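Local coordinates for protein transcriptional regulator (LacI family) (Clostridium acetobutylicum ATCC 824, PDB 3G85) that probably acts as a DNA-binding transcription factor of the LacI family, recognising regulatory DNA and switching genes in response to a small-molecule effector, at residues 94-98 / 99-103; 75-79 / 80-84; 254-257 / 258-262; 20-23 / 24-28; 118-121 / 122-125. All blocks are in the same frame, centred on the assembly; numbering follows the deposited sequence.

Interaction 1 of 5, residues 94-98 / 99-103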
loop_
_atom_site.group_PDB
_atom_site.type_symbol
_atom_site.label_atom_id
_atom_site.label_comp_id
_atom_site.label_asym_id
_atom_site.label_seq_id
_atom_site.Cartn_x
_atom_site.Cartn_y
_atom_site.Cartn_z
ATOM N N ILE A 94 -20.674 -0.976 -1.044
ATOM C CA ILE A 94 -19.320 -1.250 -1.529
ATOM C C ILE A 94 -18.341 -0.260 -0.919
ATOM O O ILE A 94 -18.535 0.949 -1.003
ATOM C CB ILE A 94 -19.203 -1.144 -3.075
ATOM C CG1 ILE A 94 -20.142 -2.160 -3.769
ATOM C CG2 ILE A 94 -17.728 -1.301 -3.512
ATOM C CD1 ILE A 94 -19.992 -2.291 -5.276
ATOM N N ILE A 95 -17.290 -0.785 -0.305
ATOM C CA ILE A 95 -16.215 0.044 0.242
ATOM C C ILE A 95 -14.991 -0.049 -0.682
ATOM O O ILE A 95 -14.514 -1.149 -0.975
ATOM C CB ILE A 95 -15.833 -0.439 1.626
ATOM C CG1 ILE A 95 -17.091 -0.524 2.488
ATOM C CG2 ILE A 95 -14.839 0.522 2.299
ATOM C CD1 ILE A 95 -16.804 -0.962 3.813
ATOM N N LEU A 96 -14.485 1.089 -1.126
ATOM C CA LEU A 96 -13.258 1.121 -1.886
ATOM C C LEU A 96 -12.094 1.254 -0.918
ATOM O O LEU A 96 -12.136 2.076 -0.007
ATOM C CB LEU A 96 -13.249 2.305 -2.853
ATOM C CG LEU A 96 -14.427 2.306 -3.835
ATOM C CD1 LEU A 96 -14.256 3.520 -4.820
ATOM C CD2 LEU A 96 -14.463 0.986 -4.571
ATOM N N PHE A 97 -11.049 0.464 -1.128
ATOM C CA PHE A 97 -9.871 0.534 -0.294
ATOM C C PHE A 97 -8.831 1.425 -0.963
ATOM O O PHE A 97 -8.388 1.150 -2.106
ATOM C CB PHE A 97 -9.340 -0.891 -0.071
ATOM C CG PHE A 97 -8.368 -1.009 1.058
ATOM C CD1 PHE A 97 -8.801 -1.412 2.308
ATOM C CD2 PHE A 97 -7.008 -0.765 0.856
ATOM C CE1 PHE A 97 -7.901 -1.555 3.373
ATOM C CE2 PHE A 97 -6.093 -0.895 1.926
ATOM C CZ PHE A 97 -6.566 -1.287 3.186
ATOM N N ASN A 98 -8.450 2.494 -0.266
ATOM C CA ASN A 98 -7.498 3.494 -0.730
ATOM C C ASN A 98 -7.835 4.139 -2.081
ATOM O O ASN A 98 -6.979 4.220 -2.973
ATOM C CB ASN A 98 -6.066 2.902 -0.768
ATOM C CG ASN A 98 -4.997 3.933 -0.451
ATOM O OD1 ASN A 98 -5.273 5.005 0.101
ATOM N ND2 ASN A 98 -3.760 3.608 -0.799
ATOM N N ARG A 99 -9.082 4.565 -2.238
ATOM C CA ARG A 99 -9.504 5.363 -3.376
ATOM C C ARG A 99 -10.489 6.317 -2.851
ATOM O O ARG A 99 -11.543 5.885 -2.389
ATOM C CB ARG A 99 -10.323 4.540 -4.362
ATOM C CG ARG A 99 -9.625 3.553 -5.028
ATOM C CD ARG A 99 -8.879 4.101 -6.246
ATOM N NE ARG A 99 -8.331 2.912 -6.886
ATOM C CZ ARG A 99 -7.398 2.136 -6.347
ATOM N NH1 ARG A 99 -6.848 2.453 -5.164
ATOM N NH2 ARG A 99 -7.000 1.054 -6.993
ATOM N N LEU A 100 -10.219 7.606 -2.970
ATOM C CA LEU A 100 -11.256 8.560 -2.677
ATOM C C LEU A 100 -12.382 8.524 -3.738
ATOM O O LEU A 100 -12.151 8.258 -4.909
ATOM C CB LEU A 100 -10.705 9.965 -2.405
ATOM C CG LEU A 100 -11.707 10.929 -1.721
ATOM C CD1 LEU A 100 -12.464 10.303 -0.506
ATOM C CD2 LEU A 100 -11.058 12.278 -1.352
ATOM N N SER A 101 -13.608 8.715 -3.278
ATOM C CA SER A 101 -14.763 8.677 -4.136
ATOM C C SER A 101 -15.796 9.666 -3.601
ATOM O O SER A 101 -15.917 9.850 -2.393
ATOM C CB SER A 101 -15.347 7.279 -4.167
ATOM O OG SER A 101 -16.521 7.224 -4.986
ATOM N N ASN A 102 -16.530 10.325 -4.489
ATOM C CA ASN A 102 -17.612 11.149 -3.982
ATOM C C ASN A 102 -18.909 10.365 -4.158
ATOM O O ASN A 102 -19.988 10.905 -3.999
ATOM C CB ASN A 102 -17.603 12.540 -4.649
ATOM C CG ASN A 102 -17.754 12.471 -6.149
ATOM O OD1 ASN A 102 -18.117 11.430 -6.711
ATOM N ND2 ASN A 102 -17.504 13.600 -6.818
ATOM N N LYS A 103 -18.802 9.071 -4.488
ATOM C CA LYS A 103 -20.004 8.228 -4.611
ATOM C C LYS A 103 -20.029 7.069 -3.593
ATOM O O LYS A 103 -21.055 6.777 -2.964
ATOM C CB LYS A 103 -20.135 7.675 -6.039
ATOM C CG LYS A 103 -21.347 6.754 -6.232
ATOM C CD LYS A 103 -21.469 6.309 -7.673
ATOM C CE LYS A 103 -22.713 5.445 -7.844
ATOM N NZ LYS A 103 -22.868 4.981 -9.253
HETATM O O HOH W 1 -6.000 0.230 -3.539
#

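Interaction 2 of 5, residues 75-79 / 80-84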
loop_
_atom_site.group_PDB
_atom_site.type_symbol
_atom_site.label_atom_id
_atom_site.label_comp_id
_atom_site.label_asym_id
_atom_site.label_seq_id
_atom_site.Cartn_x
_atom_site.Cartn_y
_atom_site.Cartn_z
ATOM N N ALA A 75 -10.313 -4.353 -2.821
ATOM C CA ALA A 75 -8.948 -4.092 -2.339
ATOM C C ALA A 75 -8.142 -3.108 -3.204
ATOM O O ALA A 75 -7.422 -2.256 -2.666
ATOM C CB ALA A 75 -8.197 -5.405 -2.162
ATOM N N ASN A 76 -8.246 -3.237 -4.537
ATOM C CA ASN A 76 -7.502 -2.363 -5.445
ATOM C C ASN A 76 -8.244 -2.198 -6.757
ATOM O O ASN A 76 -7.932 -2.893 -7.739
ATOM C CB ASN A 76 -6.058 -2.915 -5.696
ATOM C CG ASN A 76 -5.262 -2.043 -6.681
ATOM O OD1 ASN A 76 -5.265 -0.809 -6.570
ATOM N ND2 ASN A 76 -4.598 -2.682 -7.657
ATOM N N ILE A 77 -9.256 -1.324 -6.779
ATOM C CA ILE A 77 -10.090 -1.212 -7.966
ATOM C C ILE A 77 -9.291 -0.536 -9.099
ATOM O O ILE A 77 -8.526 0.397 -8.841
ATOM C CB ILE A 77 -11.420 -0.476 -7.654
ATOM C CG1 ILE A 77 -12.424 -0.693 -8.803
ATOM C CG2 ILE A 77 -11.160 1.028 -7.272
ATOM C CD1 ILE A 77 -13.871 -0.557 -8.398
ATOM N N SER A 78 -9.394 -1.073 -10.317
ATOM C CA SER A 78 -8.726 -0.458 -11.495
ATOM C C SER A 78 -9.552 0.721 -12.001
ATOM O O SER A 78 -10.745 0.828 -11.692
ATOM C CB SER A 78 -8.568 -1.482 -12.628
ATOM O OG SER A 78 -9.841 -1.817 -13.180
ATOM N N ASN A 79 -8.934 1.590 -12.800
ATOM C CA ASN A 79 -9.654 2.684 -13.440
ATOM C C ASN A 79 -10.823 2.192 -14.288
ATOM O O ASN A 79 -11.926 2.720 -14.193
ATOM C CB ASN A 79 -8.697 3.521 -14.296
ATOM C CG ASN A 79 -7.678 4.233 -13.454
ATOM O OD1 ASN A 79 -7.939 4.536 -12.282
ATOM N ND2 ASN A 79 -6.487 4.435 -14.003
ATOM N N TYR A 80 -10.575 1.131 -15.053
ATOM C CA TYR A 80 -11.596 0.511 -15.867
ATOM C C TYR A 80 -12.789 0.042 -15.012
ATOM O O TYR A 80 -13.953 0.369 -15.293
ATOM C CB TYR A 80 -10.989 -0.637 -16.677
ATOM C CG TYR A 80 -11.998 -1.190 -17.640
ATOM C CD1 TYR A 80 -12.240 -0.547 -18.862
ATOM C CD2 TYR A 80 -12.740 -2.318 -17.324
ATOM C CE1 TYR A 80 -13.181 -1.022 -19.743
ATOM C CE2 TYR A 80 -13.710 -2.806 -18.204
ATOM C CZ TYR A 80 -13.918 -2.137 -19.408
ATOM O OH TYR A 80 -14.869 -2.587 -20.282
ATOM N N ASP A 81 -12.492 -0.690 -13.939
ATOM C CA ASP A 81 -13.533 -1.210 -13.044
ATOM C C ASP A 81 -14.283 -0.112 -12.296
ATOM O O ASP A 81 -15.495 -0.204 -12.068
ATOM C CB ASP A 81 -12.934 -2.249 -12.096
ATOM C CG ASP A 81 -12.791 -3.611 -12.780
ATOM O OD1 ASP A 81 -13.665 -3.918 -13.641
ATOM O OD2 ASP A 81 -11.836 -4.349 -12.484
ATOM N N LEU A 82 -13.548 0.939 -11.972
ATOM C CA LEU A 82 -14.091 2.082 -11.249
ATOM C C LEU A 82 -15.084 2.851 -12.103
ATOM O O LEU A 82 -16.131 3.261 -11.613
ATOM C CB LEU A 82 -12.961 2.983 -10.715
ATOM C CG LEU A 82 -13.404 4.177 -9.849
ATOM C CD1 LEU A 82 -14.387 3.803 -8.766
ATOM C CD2 LEU A 82 -12.193 4.880 -9.230
ATOM N N GLU A 83 -14.764 3.023 -13.383
ATOM C CA GLU A 83 -15.709 3.634 -14.326
ATOM C C GLU A 83 -17.033 2.859 -14.375
ATOM O O GLU A 83 -18.103 3.474 -14.361
ATOM C CB GLU A 83 -15.097 3.792 -15.726
ATOM C CG GLU A 83 -16.153 3.984 -16.816
ATOM C CD GLU A 83 -15.678 4.779 -17.981
ATOM O OE1 GLU A 83 -14.488 5.146 -18.017
ATOM O OE2 GLU A 83 -16.513 5.040 -18.879
ATOM N N TYR A 84 -16.959 1.524 -14.394
ATOM C CA TYR A 84 -18.149 0.688 -14.324
ATOM C C TYR A 84 -18.934 0.904 -13.024
ATOM O O TYR A 84 -20.176 1.018 -13.046
ATOM C CB TYR A 84 -17.821 -0.801 -14.476
ATOM C CG TYR A 84 -19.020 -1.670 -14.165
ATOM C CD1 TYR A 84 -20.032 -1.845 -15.105
ATOM C CD2 TYR A 84 -19.158 -2.294 -12.916
ATOM C CE1 TYR A 84 -21.163 -2.624 -14.820
ATOM C CE2 TYR A 84 -20.272 -3.067 -12.615
ATOM C CZ TYR A 84 -21.279 -3.227 -13.575
ATOM O OH TYR A 84 -22.405 -3.988 -13.294
HETATM O O HOH W 2 -10.517 -3.748 -10.475
#

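Interaction 3 of 5, residues 254-257 / 258-262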
loop_
_atom_site.group_PDB
_atom_site.type_symbol
_atom_site.label_atom_id
_atom_site.label_comp_id
_atom_site.label_asym_id
_atom_site.label_seq_id
_atom_site.Cartn_x
_atom_site.Cartn_y
_atom_site.Cartn_z
ATOM N N SER A 254 -16.550 -2.227 9.976
ATOM C CA SER A 254 -17.316 -1.243 10.759
ATOM C C SER A 254 -18.220 -0.434 9.869
ATOM O O SER A 254 -19.399 -0.226 10.220
ATOM C CB SER A 254 -16.396 -0.253 11.485
ATOM O OG SER A 254 -15.619 -0.900 12.466
ATOM N N LEU A 255 -17.654 0.068 8.772
ATOM C CA LEU A 255 -18.402 0.841 7.794
ATOM C C LEU A 255 -19.526 -0.001 7.186
ATOM O O LEU A 255 -20.667 0.462 7.075
ATOM C CB LEU A 255 -17.508 1.354 6.671
ATOM C CG LEU A 255 -16.503 2.463 6.934
ATOM C CD1 LEU A 255 -16.058 3.031 5.585
ATOM C CD2 LEU A 255 -17.140 3.557 7.802
ATOM N N VAL A 256 -19.198 -1.235 6.777
ATOM C CA VAL A 256 -20.210 -2.122 6.221
ATOM C C VAL A 256 -21.449 -2.272 7.135
ATOM O O VAL A 256 -22.591 -2.099 6.693
ATOM C CB VAL A 256 -19.597 -3.503 5.903
ATOM C CG1 VAL A 256 -20.682 -4.600 5.883
ATOM C CG2 VAL A 256 -18.882 -3.399 4.569
ATOM N N GLU A 257 -21.197 -2.576 8.394
ATOM C CA GLU A 257 -22.212 -2.752 9.413
ATOM C C GLU A 257 -23.066 -1.485 9.551
ATOM O O GLU A 257 -24.287 -1.565 9.572
ATOM C CB GLU A 257 -21.500 -3.087 10.713
ATOM C CG GLU A 257 -22.325 -3.081 11.974
ATOM C CD GLU A 257 -21.750 -4.029 13.025
ATOM O OE1 GLU A 257 -20.528 -4.347 12.978
ATOM O OE2 GLU A 257 -22.543 -4.474 13.887
ATOM N N LYS A 258 -22.417 -0.321 9.586
ATOM C CA LYS A 258 -23.140 0.935 9.756
ATOM C C LYS A 258 -23.943 1.303 8.497
ATOM O O LYS A 258 -25.008 1.980 8.576
ATOM C CB LYS A 258 -22.151 2.009 10.173
ATOM C CG LYS A 258 -21.610 1.753 11.586
ATOM C CD LYS A 258 -20.460 2.682 11.956
ATOM C CE LYS A 258 -19.820 2.318 13.308
ATOM N NZ LYS A 258 -20.827 2.366 14.432
ATOM N N LEU A 259 -23.430 0.894 7.333
ATOM C CA LEU A 259 -24.149 1.089 6.071
ATOM C C LEU A 259 -25.389 0.180 5.969
ATOM O O LEU A 259 -26.485 0.637 5.611
ATOM C CB LEU A 259 -23.214 0.926 4.868
ATOM C CG LEU A 259 -22.273 2.129 4.631
ATOM C CD1 LEU A 259 -21.075 1.662 3.758
ATOM C CD2 LEU A 259 -22.991 3.318 4.015
ATOM N N ILE A 260 -25.221 -1.095 6.304
ATOM C CA ILE A 260 -26.337 -2.055 6.275
ATOM C C ILE A 260 -27.435 -1.638 7.257
ATOM O O ILE A 260 -28.623 -1.673 6.925
ATOM C CB ILE A 260 -25.900 -3.507 6.657
ATOM C CG1 ILE A 260 -24.852 -4.096 5.699
ATOM C CG2 ILE A 260 -27.126 -4.426 6.732
ATOM C CD1 ILE A 260 -25.167 -3.965 4.290
ATOM N N ASN A 261 -27.028 -1.264 8.462
ATOM C CA ASN A 261 -27.955 -0.774 9.484
ATOM C C ASN A 261 -28.513 0.629 9.172
ATOM O O ASN A 261 -29.321 1.125 9.931
ATOM C CB ASN A 261 -27.280 -0.761 10.864
ATOM C CG ASN A 261 -28.295 -0.657 12.029
ATOM O OD1 ASN A 261 -29.307 -1.376 12.061
ATOM N ND2 ASN A 261 -28.016 0.239 12.991
ATOM N N ARG A 262 -28.035 1.268 8.108
ATOM C CA ARG A 262 -28.444 2.636 7.730
ATOM C C ARG A 262 -28.151 3.755 8.749
ATOM O O ARG A 262 -28.828 4.800 8.762
ATOM C CB ARG A 262 -29.935 2.660 7.346
ATOM C CG ARG A 262 -30.325 1.664 6.232
ATOM C CD ARG A 262 -30.027 2.235 4.854
ATOM N NE ARG A 262 -30.730 1.509 3.789
ATOM C CZ ARG A 262 -30.280 0.403 3.181
ATOM N NH1 ARG A 262 -29.116 -0.141 3.527
ATOM N NH2 ARG A 262 -31.003 -0.168 2.221
#

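Interaction 4 of 5, residues 20-23 / 24-28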
loop_
_atom_site.group_PDB
_atom_site.type_symbol
_atom_site.label_atom_id
_atom_site.label_comp_id
_atom_site.label_asym_id
_atom_site.label_seq_id
_atom_site.Cartn_x
_atom_site.Cartn_y
_atom_site.Cartn_z
ATOM N N SER A 20 -5.993 -9.468 -9.308
ATOM C CA SER A 20 -4.770 -10.230 -9.602
ATOM C C SER A 20 -3.508 -9.340 -9.728
ATOM O O SER A 20 -2.380 -9.842 -9.673
ATOM C CB SER A 20 -5.000 -11.087 -10.877
ATOM O OG SER A 20 -5.133 -10.233 -11.993
ATOM N N ASP A 21 -3.660 -8.038 -9.915
ATOM C CA ASP A 21 -2.444 -7.199 -10.010
ATOM C C ASP A 21 -1.773 -6.936 -8.640
ATOM O O ASP A 21 -0.622 -6.508 -8.591
ATOM C CB ASP A 21 -2.681 -5.899 -10.788
ATOM C CG ASP A 21 -3.728 -4.998 -10.151
ATOM O OD1 ASP A 21 -4.468 -5.432 -9.241
ATOM O OD2 ASP A 21 -3.805 -3.821 -10.578
ATOM N N ILE A 22 -2.500 -7.198 -7.547
ATOM C CA ILE A 22 -1.986 -6.946 -6.224
ATOM C C ILE A 22 -0.938 -8.013 -5.877
ATOM O O ILE A 22 -1.143 -9.209 -6.135
ATOM C CB ILE A 22 -3.083 -6.954 -5.144
ATOM C CG1 ILE A 22 -4.246 -5.987 -5.517
ATOM C CG2 ILE A 22 -2.443 -6.593 -3.792
ATOM C CD1 ILE A 22 -5.560 -6.230 -4.728
ATOM N N SER A 23 0.163 -7.570 -5.279
ATOM C CA SER A 23 1.139 -8.479 -4.703
ATOM C C SER A 23 0.426 -9.443 -3.749
ATOM O O SER A 23 -0.199 -9.007 -2.779
ATOM C CB SER A 23 2.193 -7.675 -3.947
ATOM O OG SER A 23 3.077 -8.555 -3.279
ATOM N N VAL A 24 0.516 -10.748 -4.029
ATOM C CA VAL A 24 -0.294 -11.728 -3.283
ATOM C C VAL A 24 0.040 -11.754 -1.808
ATOM O O VAL A 24 -0.814 -12.085 -0.984
ATOM C CB VAL A 24 -0.209 -13.195 -3.833
ATOM C CG1 VAL A 24 -0.689 -13.253 -5.271
ATOM C CG2 VAL A 24 1.205 -13.757 -3.699
ATOM N N ASN A 25 1.277 -11.405 -1.458
ATOM C CA ASN A 25 1.683 -11.457 -0.048
ATOM C C ASN A 25 0.942 -10.482 0.843
ATOM O O ASN A 25 0.832 -10.690 2.068
ATOM C CB ASN A 25 3.187 -11.231 0.078
ATOM C CG ASN A 25 3.951 -12.355 -0.513
ATOM O OD1 ASN A 25 4.206 -12.360 -1.705
ATOM N ND2 ASN A 25 4.263 -13.345 0.289
ATOM N N ILE A 26 0.427 -9.417 0.237
ATOM C CA ILE A 26 -0.268 -8.409 1.019
ATOM C C ILE A 26 -1.563 -8.980 1.635
ATOM O O ILE A 26 -2.074 -8.488 2.653
ATOM C CB ILE A 26 -0.550 -7.124 0.196
ATOM C CG1 ILE A 26 0.763 -6.510 -0.288
ATOM C CG2 ILE A 26 -1.264 -6.088 1.084
ATOM C CD1 ILE A 26 0.615 -5.376 -1.364
ATOM N N ILE A 27 -2.062 -10.061 1.039
ATOM C CA ILE A 27 -3.361 -10.584 1.428
ATOM C C ILE A 27 -3.347 -11.044 2.898
ATOM O O ILE A 27 -4.347 -10.946 3.583
ATOM C CB ILE A 27 -3.859 -11.648 0.414
ATOM C CG1 ILE A 27 -5.410 -11.672 0.331
ATOM C CG2 ILE A 27 -3.241 -12.986 0.675
ATOM C CD1 ILE A 27 -6.076 -12.499 1.381
ATOM N N SER A 28 -2.178 -11.422 3.406
ATOM C CA SER A 28 -2.090 -11.862 4.788
ATOM C C SER A 28 -2.519 -10.792 5.810
ATOM O O SER A 28 -3.116 -11.111 6.835
ATOM C CB SER A 28 -0.672 -12.369 5.094
ATOM O OG SER A 28 0.263 -11.312 5.009
#

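Interaction 5 of 5, residues 118-121 / 122-125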
loop_
_atom_site.group_PDB
_atom_site.type_symbol
_atom_site.label_atom_id
_atom_site.label_comp_id
_atom_site.label_asym_id
_atom_site.label_seq_id
_atom_site.Cartn_x
_atom_site.Cartn_y
_atom_site.Cartn_z
ATOM N N ALA A 118 8.839 10.065 4.630
ATOM C CA ALA A 118 10.106 9.419 4.246
ATOM C C ALA A 118 11.128 10.503 3.879
ATOM O O ALA A 118 12.263 10.485 4.362
ATOM C CB ALA A 118 9.893 8.457 3.096
ATOM N N SER A 119 10.699 11.467 3.073
ATOM C CA SER A 119 11.560 12.598 2.714
ATOM C C SER A 119 12.045 13.419 3.901
ATOM O O SER A 119 13.243 13.726 4.000
ATOM C CB SER A 119 10.872 13.514 1.719
ATOM O OG SER A 119 11.791 14.545 1.368
ATOM N N LEU A 120 11.125 13.772 4.801
ATOM C CA LEU A 120 11.485 14.568 5.982
ATOM C C LEU A 120 12.447 13.855 6.919
ATOM O O LEU A 120 13.221 14.506 7.622
ATOM C CB LEU A 120 10.227 15.080 6.720
ATOM C CG LEU A 120 9.386 16.078 5.896
ATOM C CD1 LEU A 120 8.046 16.425 6.559
ATOM C CD2 LEU A 120 10.164 17.362 5.519
ATOM N N LEU A 121 12.421 12.521 6.947
ATOM C CA LEU A 121 13.397 11.785 7.749
ATOM C C LEU A 121 14.801 12.036 7.176
ATOM O O LEU A 121 15.772 12.256 7.924
ATOM C CB LEU A 121 13.075 10.269 7.761
ATOM C CG LEU A 121 13.970 9.355 8.623
ATOM C CD1 LEU A 121 13.312 8.075 9.007
ATOM C CD2 LEU A 121 15.295 9.030 7.952
ATOM N N PHE A 122 14.914 11.971 5.852
ATOM C CA PHE A 122 16.186 12.262 5.175
ATOM C C PHE A 122 16.583 13.743 5.363
ATOM O O PHE A 122 17.762 14.041 5.606
ATOM C CB PHE A 122 16.096 11.940 3.674
ATOM C CG PHE A 122 15.980 10.441 3.370
ATOM C CD1 PHE A 122 16.661 9.507 4.149
ATOM C CD2 PHE A 122 15.206 9.986 2.297
ATOM C CE1 PHE A 122 16.565 8.125 3.873
ATOM C CE2 PHE A 122 15.137 8.613 2.000
ATOM C CZ PHE A 122 15.830 7.692 2.796
ATOM N N ALA A 123 15.601 14.644 5.224
ATOM C CA ALA A 123 15.826 16.104 5.383
ATOM C C ALA A 123 16.357 16.425 6.766
ATOM O O ALA A 123 17.258 17.262 6.918
ATOM C CB ALA A 123 14.563 16.863 5.140
ATOM N N LYS A 124 15.782 15.752 7.762
ATOM C CA LYS A 124 16.118 15.911 9.162
ATOM C C LYS A 124 17.521 15.444 9.431
ATOM O O LYS A 124 18.142 15.927 10.362
ATOM C CB LYS A 124 15.163 15.083 10.003
ATOM C CG LYS A 124 14.966 15.533 11.410
ATOM C CD LYS A 124 13.566 15.093 11.861
ATOM C CE LYS A 124 12.490 15.852 11.062
ATOM N NZ LYS A 124 11.115 15.255 11.188
ATOM N N LYS A 125 18.008 14.484 8.636
ATOM C CA LYS A 125 19.395 13.982 8.736
ATOM C C LYS A 125 20.368 14.721 7.804
ATOM O O LYS A 125 21.548 14.394 7.750
ATOM C CB LYS A 125 19.444 12.473 8.454
ATOM C CG LYS A 125 18.544 11.702 9.391
ATOM C CD LYS A 125 18.795 10.226 9.388
ATOM C CE LYS A 125 17.869 9.533 10.406
ATOM N NZ LYS A 125 18.468 8.246 10.849
#

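Interaction 1 of 5, residues 94-98 / 99-103
At the C-terminal end of strand 94-97 of a parallel sheet, the chain turns out of the strand through Asn98 and Arg99, and the arginine side chain folds back over the turn. Its NH1 donates to Asn98 O at 2.8 Å; the bond is bent, 142° at the hydrogen, and the donor stands above the carbonyl plane, although the oxygen lies almost in the guanidinium plane. CG, set beside the backbone N by chi1 (-68°), passes 3.4 Å from Asn98 O, and the bend at chi2 (-83°) then turns the rest of the chain so that the guanidinium reaches that oxygen. A water accepts from Arg99 NH1 and lies 2.9 Å from Phe97 O, to which it may donate, so NH1 serves Asn98 O directly and Phe97 O through the water. NH2 goes further, to Ile77 O and Asn76 OD1. Leu96, which also packs on helix 79-87, crosses Arg99 at about a right angle, CB to CB 4.0 Å, while Leu96 CD1 rests on Ser101 CB at 4.0 Å. Ser101 OG accepts from Lys103 N at 3.0 Å and is also hydrogen-bonded to Tyr104 N. Asn98 turns its amide oxygen to Val109 N and Asn111 ND2. The loop, with an ST turn at Ser101, joins neighbouring parallel strands 94-97 and 105-109; Asn98 and Arg99 sit at the C-terminal ends of the strands in an alpha/beta domain of the periplasmic-binding-protein type.

Interaction 2 of 5, residues 75-79 / 80-84
Helix 79-87 starts with two i to i+4 backbone bonds, Leu82 N to Ser78 O at 2.8 Å and Glu83 N to Asn79 O at 3.0 Å. Ser78 stands at the N-cap, and its hydroxyl receives Asp81 N at 3.0 Å along a nearly straight line, 163° at the hydrogen. Its first torsion of 69° lets OG reach across the first turn, placing it between its own backbone N and carbonyl carbon. OG is also hydrogen-bonded to Asp55 OD1, so the cap is tied to a neighbouring loop. Asp81 swings its carboxylate back beside the capping serine: OD2 lies 3.3 Å from Ser78 OG, and a water accepts from Ser78 N at 2.9 Å and donates to OD2. This is one half of a capping box, the reciprocal half being bridged by water. OD2 also takes Leu57 N, from the loop that holds Asp55; the N-terminal end of the helix would probably favour its negative charge. Under the polar cap Ile77 lays its CG1 branch against the first turn, 3.7 Å from Asp81 CB and 4.2 Å from Leu82 CB, with CD1 continuing over the Leu82 backbone. The Ile77-Leu82 contact, from the residue before the cap to the fourth after it, is a hydrophobic staple. Serine N-cap and staple together start helix 79-87, which links parallel strands 71-74 and 94-97 in a beta-alpha-beta crossover.

Interaction 3 of 5, residues 254-257 / 258-262
Lys258 meets Ser254 one helical turn back, and its chain runs beside that residue's carbonyl oxygen. From CB, 3.5 Å from Ser254 O, it passes to CG at 3.3 Å, the nearest of its carbons, and then to CD at 3.5 Å; CE is drawing off, and the chain bends at chi4 (-59°), leaving NZ clear of Ser254 O. The first torsion, with CG beside the backbone N and anti to the carbonyl carbon, is what lays the chain along this oxygen, which also receives Lys258 N. NZ makes no ion pair with Glu257, whose OE1 is 6.9 Å away. On the next two positions the pattern repeats with apolar groups: Leu259 sets CG against Leu255 O, and Ile260 brings CG1 to 3.2 Å from Val256 O. That same Ile260 CG1 touches Val256 CG1 at 4.2 Å, an apolar pair along the helix, while Leu255 and Val256 both lean on Ile95 of strand 94-97. Backbone bonds run from Ser254-Lys258 to Glu257-Asn261, the shortest being those at Leu259 and Ile260, 2.8 Å each. Beyond this Arg262 leaves helical geometry with a positive phi of 61°; its N reaches back to Leu259 O at 3.0 Å, and its NH1 meets the same oxygen weakly from the guanidinium edge. A Schellman motif closes the helix that packs on the parallel sheet containing strand 94-97.

Interaction 4 of 5, residues 20-23 / 24-28
Ser23 O takes Ile26 N at 3.1 Å in the one hydrogen bond between residues 20-23 and 24-28. The N-H points well at the oxygen, 155°, but arrives above the carbonyl plane, as in a beta turn, here Ser23 to Ile26. Ile27 N makes the next such bond, to Val24 O at 3.1 Å, and the entry into the helix is 3-10-like. Over this turn Ile26 sends its ethyl branch back: CG1, beside the backbone N (chi1 -60°), lies 3.7 Å from Ser23 O, and CD1 ends 3.8 Å from Ser23 CB. The same CD1 meets Ile22 CG2 at 4.1 Å, the two isoleucines crossing at about a right angle. Ile26 also touches Trp18 and Asn226, and Ile22 touches Asn76, so the pair lies between strand 13-19 and the loops holding Asn76 and Asn226. A bound glycerol, probably from the crystallisation liquor, lies about 5 Å from the Ile22 side chain. This is the loop that leads from strand 13-19 into helix 27-40, the first beta-to-alpha connection of the alpha/beta domain.

Interaction 5 of 5, residues 118-121 / 122-125
Leu121 and Lys125 lie side by side and point the same way near the end of helix 111-124. Lys125 starts with CG beside its backbone N (chi1 -57°) and runs extended from there, so CG passes 3.2 Å from Leu121 O and CE settles 3.6 Å from Leu121 CD2. Its NZ goes on to a salt bridge with Glu219, at the start of strand 219-224. Leu121 also brings CD2 within 4.1 Å of Phe122 CD1. This face of the helix packs on the central strands of a mixed sheet in the second alpha/beta domain, with Leu121 and Phe122 both on Val221 and Ala118 on Phe193. Phe122 leans its ring back along the helix, CD2 3.6 Å from Ala118 O, an approach oblique to the ring. Lys124 bends at chi3 (-66°), which returns CE to 3.8 Å from Leu120 O, the carbonyl that also receives Lys124 N. Leu120 CD2 touches Ala123 CB at 4.4 Å. Backbone bonds are firm in the middle, Ala123 N to Ser119 O being 2.8 Å, and weak at Phe122 N and at Lys125 N, where the helix gives out.

Interactions 1 to 4 belong to the alpha/beta domain built on the parallel sheet, whereas interaction 5 lies in the other domain, its centre about 40 Å from that of interaction 3. Interactions 1 and 2 touch directly: the Arg99 guanidinium joins them, and Leu96 packs on Leu82. Interaction 2 also meets interaction 4, through Asn76 with Asp21 and Ile22. Interaction 3 reaches interaction 1 where helix 245-260 lies on strand 94-97. Chemistry follows place: 1, 2, 3 and 5 are partly buried, whereas 4 is a surface contact of one backbone bond and two isoleucines. Polar side chains and waters knit the strand-end loops of 1 and 2, while 3 and 5 are helix ends with buried apolar faces and exposed lysines.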